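Local coordinates for protein galactitol 1-phosphate 5-dehydrogenase (Escherichia coli, PDB 4UEJ) that oxidises galactitol 1-phosphate to D-tagatose 6-phosphate with NAD(+) as electron acceptor, as a zinc-containing dehydrogenase that forms homodimers, at residues 159-169 with 183-192; 228-238 with 249-260. All coordinates share one frame; numbering follows the deposited sequence. Where two conformers were deposited one is given.

Interaction 1. Residues 159-169 with 183-192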
loop_
_atom_site.group_PDB
_atom_site.type_symbol
_atom_site.label_atom_id
_atom_site.label_comp_id
_atom_site.label_asym_id
_atom_site.label_seq_id
_atom_site.Cartn_x
_atom_site.Cartn_y
_atom_site.Cartn_z
ATOM N N CYS A 159 -16.234 -5.352 -2.573
ATOM C CA CYS A 159 -16.572 -3.973 -2.916
ATOM C C CYS A 159 -17.949 -3.581 -2.410
ATOM O O CYS A 159 -18.416 -2.467 -2.664
ATOM C CB CYS A 159 -16.483 -3.763 -4.432
ATOM S SG CYS A 159 -17.586 -4.794 -5.378
ATOM N N GLU A 160 -18.596 -4.477 -1.671
ATOM C CA GLU A 160 -19.955 -4.211 -1.192
ATOM C C GLU A 160 -20.066 -2.968 -0.294
ATOM O O GLU A 160 -19.333 -2.812 0.689
ATOM C CB GLU A 160 -20.505 -5.435 -0.454
ATOM C CG GLU A 160 -21.883 -5.198 0.144
ATOM C CD GLU A 160 -22.827 -6.371 -0.046
ATOM O OE1 GLU A 160 -22.360 -7.531 -0.068
ATOM O OE2 GLU A 160 -24.045 -6.127 -0.182
ATOM N N ASN A 161 -21.002 -2.090 -0.649
ATOM C CA ASN A 161 -21.217 -0.811 0.022
ATOM C C ASN A 161 -20.008 0.115 0.004
ATOM O O ASN A 161 -19.953 1.059 0.776
ATOM C CB ASN A 161 -21.659 -1.033 1.470
ATOM C CG ASN A 161 -22.911 -1.853 1.559
ATOM O OD1 ASN A 161 -23.832 -1.670 0.767
ATOM N ND2 ASN A 161 -22.949 -2.786 2.503
ATOM N N LYS A 162 -19.046 -0.143 -0.876
ATOM C CA LYS A 162 -17.916 0.765 -1.021
ATOM C C LYS A 162 -18.101 1.748 -2.166
ATOM O O LYS A 162 -18.871 1.525 -3.114
ATOM C CB LYS A 162 -16.609 -0.017 -1.215
ATOM C CG LYS A 162 -16.266 -0.898 -0.032
ATOM C CD LYS A 162 -14.912 -1.591 -0.180
ATOM C CE LYS A 162 -14.602 -2.441 1.050
ATOM N NZ LYS A 162 -13.393 -3.332 0.897
ATOM N N ASN A 163 -17.383 2.856 -2.068
ATOM C CA ASN A 163 -17.352 3.824 -3.143
ATOM C C ASN A 163 -16.183 3.484 -4.045
ATOM O O ASN A 163 -15.028 3.791 -3.742
ATOM C CB ASN A 163 -17.250 5.240 -2.578
ATOM C CG ASN A 163 -18.526 5.656 -1.885
ATOM O OD1 ASN A 163 -19.605 5.557 -2.471
ATOM N ND2 ASN A 163 -18.420 6.088 -0.626
ATOM N N VAL A 164 -16.498 2.824 -5.145
ATOM C CA VAL A 164 -15.482 2.262 -6.012
ATOM C C VAL A 164 -15.104 3.291 -7.056
ATOM O O VAL A 164 -15.961 3.986 -7.630
ATOM C CB VAL A 164 -15.970 0.947 -6.662
ATOM C CG1 VAL A 164 -14.975 0.434 -7.712
ATOM C CG2 VAL A 164 -16.160 -0.111 -5.579
ATOM N N ILE A 165 -13.808 3.408 -7.279
ATOM C CA ILE A 165 -13.295 4.285 -8.316
ATOM C C ILE A 165 -12.413 3.442 -9.216
ATOM O O ILE A 165 -11.444 2.835 -8.748
ATOM C CB ILE A 165 -12.497 5.462 -7.724
ATOM C CG1 ILE A 165 -13.363 6.242 -6.734
ATOM C CG2 ILE A 165 -11.952 6.366 -8.829
ATOM C CD1 ILE A 165 -12.624 7.410 -6.070
ATOM N N ILE A 166 -12.750 3.389 -10.499
ATOM C CA ILE A 166 -11.958 2.647 -11.456
ATOM C C ILE A 166 -11.187 3.613 -12.332
ATOM O O ILE A 166 -11.772 4.422 -13.038
ATOM C CB ILE A 166 -12.825 1.733 -12.362
ATOM C CG1 ILE A 166 -13.721 0.813 -11.519
ATOM C CG2 ILE A 166 -11.917 0.959 -13.325
ATOM C CD1 ILE A 166 -12.976 -0.113 -10.514
ATOM N N ILE A 167 -9.863 3.546 -12.279
ATOM C CA ILE A 167 -9.061 4.447 -13.088
ATOM C C ILE A 167 -8.543 3.652 -14.282
ATOM O O ILE A 167 -7.881 2.627 -14.129
ATOM C CB ILE A 167 -7.895 5.068 -12.283
ATOM C CG1 ILE A 167 -8.427 5.844 -11.078
ATOM C CG2 ILE A 167 -7.088 6.003 -13.157
ATOM C CD1 ILE A 167 -7.318 6.216 -10.076
ATOM N N GLY A 168 -8.882 4.104 -15.478
ATOM C CA GLY A 168 -8.524 3.356 -16.664
ATOM C C GLY A 168 -9.769 2.695 -17.208
ATOM O O GLY A 168 -10.413 1.907 -16.513
ATOM N N ALA A 169 -10.115 3.041 -18.442
ATOM C CA ALA A 169 -11.328 2.529 -19.070
ATOM C C ALA A 169 -10.995 1.624 -20.252
ATOM O O ALA A 169 -11.699 1.619 -21.268
ATOM C CB ALA A 169 -12.226 3.686 -19.511
ATOM N N LEU A 183 -21.740 -6.591 -7.695
ATOM C CA LEU A 183 -21.314 -7.082 -6.394
ATOM C C LEU A 183 -21.670 -6.107 -5.278
ATOM O O LEU A 183 -21.213 -6.250 -4.143
ATOM C CB LEU A 183 -19.812 -7.339 -6.396
ATOM C CG LEU A 183 -19.353 -8.399 -7.405
ATOM C CD1 LEU A 183 -17.859 -8.343 -7.520
ATOM C CD2 LEU A 183 -19.816 -9.776 -6.987
ATOM N N GLY A 184 -22.464 -5.097 -5.618
ATOM C CA GLY A 184 -23.089 -4.257 -4.612
ATOM C C GLY A 184 -22.321 -3.045 -4.124
ATOM O O GLY A 184 -22.570 -2.566 -3.019
ATOM N N ALA A 185 -21.403 -2.534 -4.939
ATOM C CA ALA A 185 -20.765 -1.247 -4.631
ATOM C C ALA A 185 -21.816 -0.162 -4.374
ATOM O O ALA A 185 -22.868 -0.132 -5.028
ATOM C CB ALA A 185 -19.848 -0.831 -5.774
ATOM N N LYS A 186 -21.533 0.730 -3.432
ATOM C CA LYS A 186 -22.422 1.844 -3.129
ATOM C C LYS A 186 -22.474 2.806 -4.301
ATOM O O LYS A 186 -23.536 3.292 -4.680
ATOM C CB LYS A 186 -21.958 2.578 -1.865
ATOM C CG LYS A 186 -22.763 3.836 -1.565
ATOM C CD LYS A 186 -22.277 4.520 -0.292
ATOM C CE LYS A 186 -23.042 5.798 -0.019
ATOM N NZ LYS A 186 -24.447 5.533 0.397
ATOM N N SER A 187 -21.310 3.075 -4.873
ATOM C CA SER A 187 -21.200 3.896 -6.064
ATOM C C SER A 187 -20.028 3.404 -6.902
ATOM O O SER A 187 -19.120 2.748 -6.390
ATOM C CB SER A 187 -21.000 5.367 -5.704
ATOM O OG SER A 187 -19.736 5.544 -5.071
ATOM N N VAL A 188 -20.047 3.723 -8.192
ATOM C CA VAL A 188 -18.879 3.476 -9.022
ATOM C C VAL A 188 -18.580 4.725 -9.830
ATOM O O VAL A 188 -19.472 5.286 -10.472
ATOM C CB VAL A 188 -19.088 2.278 -9.970
ATOM C CG1 VAL A 188 -17.831 2.020 -10.770
ATOM C CG2 VAL A 188 -19.511 1.059 -9.185
ATOM N N THR A 189 -17.329 5.168 -9.763
ATOM C CA THR A 189 -16.850 6.330 -10.497
ATOM C C THR A 189 -15.809 5.852 -11.495
ATOM O O THR A 189 -14.980 5.021 -11.146
ATOM C CB THR A 189 -16.225 7.368 -9.544
ATOM O OG1 THR A 189 -17.256 7.928 -8.718
ATOM C CG2 THR A 189 -15.528 8.476 -10.322
ATOM N N ALA A 190 -15.837 6.359 -12.722
ATOM C CA ALA A 190 -14.824 5.950 -13.692
ATOM C C ALA A 190 -13.970 7.139 -14.116
ATOM O O ALA A 190 -14.486 8.214 -14.343
ATOM C CB ALA A 190 -15.480 5.299 -14.915
ATOM N N ILE A 191 -12.660 6.929 -14.221
ATOM C CA ILE A 191 -11.735 7.991 -14.581
ATOM C C ILE A 191 -10.856 7.569 -15.749
ATOM O O ILE A 191 -10.304 6.481 -15.736
ATOM C CB ILE A 191 -10.843 8.382 -13.378
ATOM C CG1 ILE A 191 -11.707 8.734 -12.161
ATOM C CG2 ILE A 191 -9.910 9.517 -13.765
ATOM C CD1 ILE A 191 -10.900 9.170 -10.915
ATOM N N ASP A 192 -10.733 8.425 -16.766
ATOM C CA ASP A 192 -9.919 8.091 -17.936
ATOM C C ASP A 192 -9.446 9.342 -18.667
ATOM O O ASP A 192 -10.063 10.401 -18.545
ATOM C CB ASP A 192 -10.700 7.195 -18.902
ATOM C CG ASP A 192 -9.792 6.466 -19.880
ATOM O OD1 ASP A 192 -8.990 5.624 -19.434
ATOM O OD2 ASP A 192 -9.876 6.731 -21.096
HETATM O O HOH W 1 -17.427 6.053 -6.459
#
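Strands 163-167 and 187-192 pair in parallel register as the first beta-alpha-beta unit of the Rossmann-type domain, with helix 171-182 as the crossover. The backbone ladder is regular: Val-164 N bonds to Ser-187 O, Thr-189 N to Val-164 O, Ile-166 N to Thr-189 O, Ile-191 N to Ile-166 O, and Gly-168 N to Ile-191 O, the last nearly straight at 179°. Before the strands begin, Asn-161 N, in the type II turn 159-162, donates to Gly-184 O (2.9 Å) from above its carbonyl plane; Gly-184 itself closes the preceding helix in a Schellman motif.

A polar cluster occupies the face bearing Asn-163, Ser-187 and Thr-189. Ser-187 OG donates to Asn-163 OD1 at 2.6 Å, while Asn-163 ND2 turns to Phe-229 O. One water gives its protons to Ser-187 OG and Val-164 O and also bonds Thr-189 OG1, which has Gln-208 as a further partner.

Apolar packing continues along that face, where Ile-191 CD1 slants across to Ile-165 CG2 (3.6 Å) and lies 4.1 Å from Ile-167 CG1. On the other face Val-164 CG2, beside its own backbone N, reaches Ala-185 CB at 3.8 Å.

At the C-terminal end the Asp-192 carboxylate swings anti to the amide nitrogen (chi1 -162°); Ala-169 N meets OD1 at 3.0 Å from above the carboxylate plane, and OD2 bonds Ser-194 N. An alanine here would probably leave both amides without these acceptors. Asp-192 CG also lies 3.7 Å from Ala-169 CB.

Interaction 2. Residues 228-238 with 249-260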
loop_
_atom_site.group_PDB
_atom_site.type_symbol
_atom_site.label_atom_id
_atom_site.label_comp_id
_atom_site.label_asym_id
_atom_site.label_seq_id
_atom_site.Cartn_x
_atom_site.Cartn_y
_atom_site.Cartn_z
ATOM N N ARG A 228 -16.245 10.351 -0.185
ATOM C CA ARG A 228 -14.826 10.217 0.150
ATOM C C ARG A 228 -14.523 9.057 1.088
ATOM O O ARG A 228 -13.375 8.622 1.168
ATOM C CB ARG A 228 -14.282 11.523 0.762
ATOM C CG ARG A 228 -14.745 11.901 2.177
ATOM C CD ARG A 228 -14.127 13.252 2.527
ATOM N NE ARG A 228 -14.520 13.780 3.834
ATOM C CZ ARG A 228 -15.662 14.418 4.076
ATOM N NH1 ARG A 228 -16.554 14.581 3.111
ATOM N NH2 ARG A 228 -15.921 14.876 5.300
ATOM N N PHE A 229 -15.536 8.541 1.780
ATOM C CA PHE A 229 -15.302 7.453 2.727
ATOM C C PHE A 229 -15.508 6.071 2.093
ATOM O O PHE A 229 -16.232 5.930 1.108
ATOM C CB PHE A 229 -16.213 7.615 3.944
ATOM C CG PHE A 229 -15.899 8.829 4.777
ATOM C CD1 PHE A 229 -14.808 8.832 5.632
ATOM C CD2 PHE A 229 -16.688 9.965 4.699
ATOM C CE1 PHE A 229 -14.513 9.957 6.409
ATOM C CE2 PHE A 229 -16.397 11.090 5.463
ATOM C CZ PHE A 229 -15.309 11.080 6.319
ATOM N N ASN A 230 -14.869 5.061 2.674
ATOM C CA ASN A 230 -14.981 3.683 2.213
ATOM C C ASN A 230 -14.736 3.527 0.720
ATOM O O ASN A 230 -15.445 2.792 0.017
ATOM C CB ASN A 230 -16.342 3.115 2.593
ATOM C CG ASN A 230 -16.570 3.139 4.089
ATOM O OD1 ASN A 230 -15.888 2.440 4.838
ATOM N ND2 ASN A 230 -17.522 3.950 4.534
ATOM N N GLN A 231 -13.712 4.224 0.242
ATOM C CA GLN A 231 -13.313 4.116 -1.148
ATOM C C GLN A 231 -12.475 2.892 -1.420
ATOM O O GLN A 231 -11.661 2.475 -0.608
ATOM C CB GLN A 231 -12.533 5.348 -1.590
ATOM C CG GLN A 231 -13.390 6.561 -1.795
ATOM C CD GLN A 231 -12.581 7.750 -2.224
ATOM O OE1 GLN A 231 -11.353 7.710 -2.213
ATOM N NE2 GLN A 231 -13.263 8.821 -2.608
ATOM N N LEU A 232 -12.687 2.342 -2.598
ATOM C CA LEU A 232 -11.827 1.312 -3.163
ATOM C C LEU A 232 -11.501 1.767 -4.563
ATOM O O LEU A 232 -12.386 1.835 -5.432
ATOM C CB LEU A 232 -12.529 -0.046 -3.154
ATOM C CG LEU A 232 -11.871 -1.153 -3.966
ATOM C CD1 LEU A 232 -10.458 -1.364 -3.442
ATOM C CD2 LEU A 232 -12.700 -2.439 -3.857
ATOM N N ILE A 233 -10.238 2.109 -4.772
ATOM C CA ILE A 233 -9.777 2.647 -6.029
ATOM C C ILE A 233 -8.974 1.569 -6.752
ATOM O O ILE A 233 -8.037 1.003 -6.190
ATOM C CB ILE A 233 -8.909 3.892 -5.802
ATOM C CG1 ILE A 233 -9.638 4.916 -4.913
ATOM C CG2 ILE A 233 -8.467 4.486 -7.111
ATOM C CD1 ILE A 233 -8.788 6.119 -4.520
ATOM N N LEU A 234 -9.356 1.252 -7.978
ATOM C CA LEU A 234 -8.561 0.310 -8.762
ATOM C C LEU A 234 -7.812 1.066 -9.833
ATOM O O LEU A 234 -8.419 1.700 -10.698
ATOM C CB LEU A 234 -9.433 -0.754 -9.421
ATOM C CG LEU A 234 -9.679 -2.054 -8.674
ATOM C CD1 LEU A 234 -10.447 -1.768 -7.389
ATOM C CD2 LEU A 234 -10.432 -3.025 -9.589
ATOM N N GLU A 235 -6.493 1.006 -9.770
ATOM C CA GLU A 235 -5.633 1.598 -10.775
ATOM C C GLU A 235 -5.396 0.554 -11.856
ATOM O O GLU A 235 -4.641 -0.396 -11.638
ATOM C CB GLU A 235 -4.303 2.062 -10.154
ATOM C CG GLU A 235 -3.629 3.179 -10.925
ATOM C CD GLU A 235 -3.420 2.810 -12.380
ATOM O OE1 GLU A 235 -2.649 1.864 -12.661
ATOM O OE2 GLU A 235 -4.085 3.417 -13.236
ATOM N N THR A 236 -6.018 0.738 -13.022
ATOM C CA THR A 236 -5.883 -0.239 -14.103
ATOM C C THR A 236 -5.088 0.288 -15.297
ATOM O O THR A 236 -4.750 -0.481 -16.197
ATOM C CB THR A 236 -7.265 -0.719 -14.611
ATOM O OG1 THR A 236 -7.901 0.310 -15.383
ATOM C CG2 THR A 236 -8.158 -1.084 -13.433
ATOM N N ALA A 237 -4.776 1.583 -15.305
ATOM C CA ALA A 237 -4.127 2.189 -16.472
ATOM C C ALA A 237 -2.618 1.926 -16.540
ATOM O O ALA A 237 -2.024 1.949 -17.621
ATOM C CB ALA A 237 -4.399 3.692 -16.504
ATOM N N GLY A 238 -1.998 1.676 -15.394
ATOM C CA GLY A 238 -0.585 1.328 -15.368
ATOM C C GLY A 238 0.342 2.385 -15.942
ATOM O O GLY A 238 1.298 2.076 -16.649
ATOM N N ILE A 249 -6.362 11.844 -5.187
ATOM C CA ILE A 249 -7.801 11.997 -5.046
ATOM C C ILE A 249 -8.366 11.197 -3.902
ATOM O O ILE A 249 -9.499 11.438 -3.482
ATOM C CB ILE A 249 -8.560 11.606 -6.337
ATOM C CG1 ILE A 249 -8.475 10.100 -6.590
ATOM C CG2 ILE A 249 -8.037 12.423 -7.507
ATOM C CD1 ILE A 249 -9.289 9.648 -7.783
ATOM N N ALA A 250 -7.578 10.259 -3.375
ATOM C CA ALA A 250 -8.112 9.300 -2.411
ATOM C C ALA A 250 -8.705 9.975 -1.176
ATOM O O ALA A 250 -8.198 10.990 -0.701
ATOM C CB ALA A 250 -7.027 8.319 -1.989
ATOM N N GLY A 251 -9.776 9.394 -0.658
ATOM C CA GLY A 251 -10.379 9.883 0.563
ATOM C C GLY A 251 -9.737 9.206 1.759
ATOM O O GLY A 251 -8.799 8.412 1.616
ATOM N N PRO A 252 -10.230 9.521 2.954
ATOM C CA PRO A 252 -9.611 8.987 4.175
ATOM C C PRO A 252 -9.712 7.459 4.243
ATOM O O PRO A 252 -10.773 6.883 3.988
ATOM C CB PRO A 252 -10.407 9.655 5.304
ATOM C CG PRO A 252 -11.627 10.216 4.659
ATOM C CD PRO A 252 -11.291 10.496 3.235
ATOM N N HIS A 253 -8.583 6.832 4.560
ATOM C CA HIS A 253 -8.451 5.378 4.653
ATOM C C HIS A 253 -8.921 4.624 3.408
ATOM O O HIS A 253 -9.344 3.473 3.517
ATOM C CB HIS A 253 -9.214 4.858 5.873
ATOM C CG HIS A 253 -8.624 5.292 7.177
ATOM N ND1 HIS A 253 -8.054 4.408 8.065
ATOM C CD2 HIS A 253 -8.494 6.520 7.736
ATOM C CE1 HIS A 253 -7.613 5.067 9.121
ATOM N NE2 HIS A 253 -7.869 6.350 8.948
ATOM N N ALA A 254 -8.815 5.247 2.231
ATOM C CA ALA A 254 -9.176 4.564 1.004
ATOM C C ALA A 254 -8.301 3.357 0.808
ATOM O O ALA A 254 -7.155 3.317 1.280
ATOM C CB ALA A 254 -9.071 5.503 -0.222
ATOM N N GLN A 255 -8.874 2.354 0.164
ATOM C CA GLN A 255 -8.110 1.226 -0.343
ATOM C C GLN A 255 -7.733 1.510 -1.777
ATOM O O GLN A 255 -8.581 1.886 -2.598
ATOM C CB GLN A 255 -8.903 -0.071 -0.271
ATOM C CG GLN A 255 -9.148 -0.594 1.127
ATOM C CD GLN A 255 -10.144 -1.720 1.104
ATOM O OE1 GLN A 255 -11.295 -1.543 0.676
ATOM N NE2 GLN A 255 -9.707 -2.895 1.516
ATOM N N LEU A 256 -6.463 1.323 -2.106
ATOM C CA LEU A 256 -6.003 1.550 -3.476
ATOM C C LEU A 256 -5.355 0.293 -4.033
ATOM O O LEU A 256 -4.215 -0.037 -3.693
ATOM C CB LEU A 256 -5.021 2.722 -3.536
ATOM C CG LEU A 256 -4.193 2.925 -4.808
ATOM C CD1 LEU A 256 -5.069 2.932 -6.061
ATOM C CD2 LEU A 256 -3.399 4.210 -4.693
ATOM N N ALA A 257 -6.090 -0.387 -4.906
ATOM C CA ALA A 257 -5.628 -1.635 -5.510
ATOM C C ALA A 257 -4.915 -1.365 -6.817
ATOM O O ALA A 257 -5.473 -0.758 -7.740
ATOM C CB ALA A 257 -6.781 -2.591 -5.731
ATOM N N LEU A 258 -3.678 -1.834 -6.897
ATOM C CA LEU A 258 -2.840 -1.577 -8.054
ATOM C C LEU A 258 -2.896 -2.792 -8.952
ATOM O O LEU A 258 -2.435 -3.860 -8.576
ATOM C CB LEU A 258 -1.398 -1.290 -7.631
ATOM C CG LEU A 258 -1.178 -0.103 -6.690
ATOM C CD1 LEU A 258 0.289 -0.032 -6.278
ATOM C CD2 LEU A 258 -1.620 1.197 -7.333
ATOM N N VAL A 259 -3.446 -2.592 -10.143
ATOM C CA VAL A 259 -3.685 -3.671 -11.074
ATOM C C VAL A 259 -2.744 -3.522 -12.262
ATOM O O VAL A 259 -2.236 -4.497 -12.807
ATOM C CB VAL A 259 -5.155 -3.658 -11.522
ATOM C CG1 VAL A 259 -5.438 -4.790 -12.477
ATOM C CG2 VAL A 259 -6.064 -3.728 -10.297
ATOM N N GLY A 260 -2.493 -2.273 -12.628
ATOM C CA GLY A 260 -1.711 -1.938 -13.801
ATOM C C GLY A 260 -0.222 -1.891 -13.543
ATOM O O GLY A 260 0.244 -1.217 -12.633
HETATM O O HOH W 2 -12.103 6.218 1.601
HETATM O O HOH W 3 -13.190 5.496 4.978
HETATM O O HOH W 4 -12.037 11.307 -2.240
HETATM O O HOH W 5 -12.532 0.864 1.415
HETATM O O HOH W 6 -1.436 0.172 -11.034
#
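Glu-235 O accepts two backbone protons at once, from Val-259 N at 2.9 Å and Gly-260 N at 3.0 Å, where strand 255-258 runs out beside strand 231-235. With helix 240-249 these strands form a beta-alpha-beta unit of the Rossmann-type domain, and the Val-259 side chain lies about 5 Å from a bound glycerol. The Glu-235 carboxylate braces the turn 235-238: OE1 takes Gly-238 N on its syn lone pair, OE2 takes Ala-237 N on the syn side, and Thr-242 OG1 is a further partner of OE2.

At the opposite end Gln-231 stretches out beyond CG (chi2 180°), and its OE1 receives Gly-251 N at 2.8 Å from above the amide plane. Its NE2 bonds Leu-227 O and a water that donates to Ile-249 O. Pro-252 CG approaches Phe-229 CE1 obliquely at 3.4 Å.

Between these ends the parallel ladder includes Ile-233 N to Gln-255 O, 2.7 Å. Ile-233 CD1 packs on Ala-250 CB (3.8 Å) on one face; on the other the Leu-232 side chain slants across Gln-255, CD1 touching CB at 3.8 Å.

Arg-228 NH1 bonds Arg-225 O, and its NE meets Glu-94 of the second subunit in a salt bridge. The chemistry thus implies two differently fixed ends: one held by Glu-235 O, shared by two amides, the other by the Gln-231 amide within the subunit, while Arg-228, Phe-229 and Pro-252 beside it face the second subunit.

Overall arrangement
Followed from the N terminus, the chain lays down strand 163-167, crosses over through helix 171-182 and lays strand 187-192 parallel beside strand 163-167, so interaction 1 closes the first loop. It then passes through strand 208-211 before interaction 2 closes a second loop around helix 240-249. The two loops are in series, neither nesting nor crossing. They meet in space because strands 163-167 and 231-235 are neighbours at the middle of one parallel sheet, ordered 3-2-1-4-5-6: Ile-165 O lies 2.7 Å from Leu-234 N, a probable hydrogen bond. Interaction 1 thereby extends the sheet toward strand 208-211 and interaction 2 toward strand 282-285, illustrating how repeated crossovers build a Rossmann-type domain.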